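Local coordinates for outer membrane porin protein 32 (PDB 2FGQ), which forms trimeric, anion-selective channels through the outer membrane of Delftia acidovorans and can bind malate, at residues G91-L94 with S98-L101. Numbering follows the deposited sequence.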
loop_
_atom_site.group_PDB
_atom_site.type_symbol
_atom_site.label_atom_id
_atom_site.label_comp_id
_atom_site.label_asym_id
_atom_site.label_seq_id
_atom_site.Cartn_x
_atom_site.Cartn_y
_atom_site.Cartn_z
ATOM N N GLY A 91 -4.059 17.720 -7.036
ATOM C CA GLY A 91 -3.788 16.585 -6.181
ATOM C C GLY A 91 -2.821 16.890 -5.057
ATOM O O GLY A 91 -2.155 17.957 -4.989
ATOM N N ARG A 92 -2.695 15.948 -4.143
ATOM C CA ARG A 92 -1.781 16.095 -3.038
ATOM C C ARG A 92 -0.335 16.301 -3.519
ATOM O O ARG A 92 0.144 15.609 -4.419
ATOM C CB ARG A 92 -1.818 14.865 -2.147
ATOM C CG ARG A 92 -0.909 15.105 -0.906
ATOM C CD ARG A 92 -1.081 14.128 0.130
ATOM N NE ARG A 92 -0.067 14.223 1.148
ATOM C CZ ARG A 92 -0.172 14.941 2.253
ATOM N NH1 ARG A 92 -1.195 15.767 2.473
ATOM N NH2 ARG A 92 0.784 14.851 3.152
ATOM N N ASP A 93 0.340 17.261 -2.917
ATOM C CA ASP A 93 1.705 17.592 -3.291
ATOM C C ASP A 93 2.278 18.489 -2.233
ATOM O O ASP A 93 1.566 18.984 -1.334
ATOM C CB ASP A 93 1.632 18.341 -4.625
ATOM C CG ASP A 93 2.924 18.373 -5.404
ATOM O OD1 ASP A 93 4.018 17.860 -4.979
ATOM O OD2 ASP A 93 2.905 18.946 -6.533
ATOM N N LEU A 94 3.565 18.719 -2.352
ATOM C CA LEU A 94 4.162 19.889 -1.696
ATOM C C LEU A 94 3.402 21.158 -2.054
ATOM O O LEU A 94 3.034 21.357 -3.212
ATOM C CB LEU A 94 5.625 20.071 -2.113
ATOM C CG LEU A 94 6.585 18.968 -1.666
ATOM C CD1 LEU A 94 7.881 19.157 -2.430
ATOM C CD2 LEU A 94 6.797 19.056 -0.199
ATOM N N SER A 98 6.520 25.530 0.477
ATOM C CA SER A 98 7.526 24.580 0.916
ATOM C C SER A 98 8.374 24.074 -0.246
ATOM O O SER A 98 9.591 23.946 -0.103
ATOM C CB SER A 98 6.909 23.397 1.661
ATOM O OG SER A 98 6.180 22.608 0.750
ATOM N N GLN A 99 7.745 23.815 -1.388
ATOM C CA GLN A 99 8.460 23.329 -2.563
ATOM C C GLN A 99 9.618 24.262 -2.915
ATOM O O GLN A 99 10.743 23.830 -3.161
ATOM C CB GLN A 99 7.537 23.140 -3.753
ATOM C CG GLN A 99 8.236 22.371 -4.873
ATOM C CD GLN A 99 7.367 22.116 -6.030
ATOM O OE1 GLN A 99 6.818 21.028 -6.164
ATOM N NE2 GLN A 99 7.254 23.102 -6.910
ATOM N N LYS A 100 9.350 25.552 -2.884
ATOM C CA LYS A 100 10.370 26.497 -3.299
ATOM C C LYS A 100 11.345 26.819 -2.176
ATOM O O LYS A 100 12.547 26.901 -2.413
ATOM C CB LYS A 100 9.698 27.776 -3.792
ATOM C CG LYS A 100 10.665 28.725 -4.508
ATOM C CD LYS A 100 11.149 28.166 -5.832
ATOM C CE LYS A 100 11.765 29.228 -6.733
ATOM N NZ LYS A 100 12.994 29.735 -6.177
ATOM N N LEU A 101 10.854 27.027 -0.969
ATOM C CA LEU A 101 11.726 27.549 0.083
ATOM C C LEU A 101 12.594 26.443 0.717
ATOM O O LEU A 101 13.685 26.725 1.205
ATOM C CB LEU A 101 10.937 28.282 1.155
ATOM C CG LEU A 101 10.548 29.729 0.792
ATOM C CD1 LEU A 101 11.794 30.603 0.818
ATOM C CD2 LEU A 101 9.825 29.865 -0.508
HETATM O O HOH W 1 6.477 18.396 -5.816
#
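Gln99 OE1 accepts from two donors: water 1, at 2.7 Å, and NH1 of Arg89 on the preceding barrel strand. All this sits at the start of the long loop between barrel strands 86-90 and 137-141 of the 16-stranded porin, the position of the constriction loop L3 that folds into the pore in general porins. The same water donates its other hydrogen to Asp93 OD1, again at 2.7 Å. The angle OD1–water–OE1 of about 111° is close to tetrahedral. The two acceptor oxygens, Asp93 OD1 and Gln99 OE1, lie 4.4 Å apart, so the water supplies the hydrogens that neither of them has. Arg89 NH1 ties the same two side chains together, because it also forms a salt bridge with Asp93 OD2. That positive charge probably helps to keep the carboxylate ionised.

Here the short strand 93-94, paired with 133-134, leads into helix 96-101, and the contact joins the end of the strand to the helix that follows almost at once. Asp93 OD1 also receives a weak, bent bond from the next backbone amide, Leu94 N, at 2.8 Å.

Beside the water bridge the packing is mostly aliphatic. Leu94 and Gln99 cross at about a right angle, CB against CB at 4.0 Å, while Leu94 CD1 rests 4.1 Å from Gln99 CG. Gln99 carries CG anti to its backbone N (chi1 -168°) and runs extended beyond it, which takes the amide past the leucine to the water. Leu94 also touches the bound D-malate, so it lines the anion's pocket while packing on the helix. Ser98 OG has the carbonyl oxygens of Val95 and Ile132 both within bonding reach, its single hydrogen shared between them or given to one, and Leu94 CD2 lies 3.7 Å from that hydroxyl oxygen.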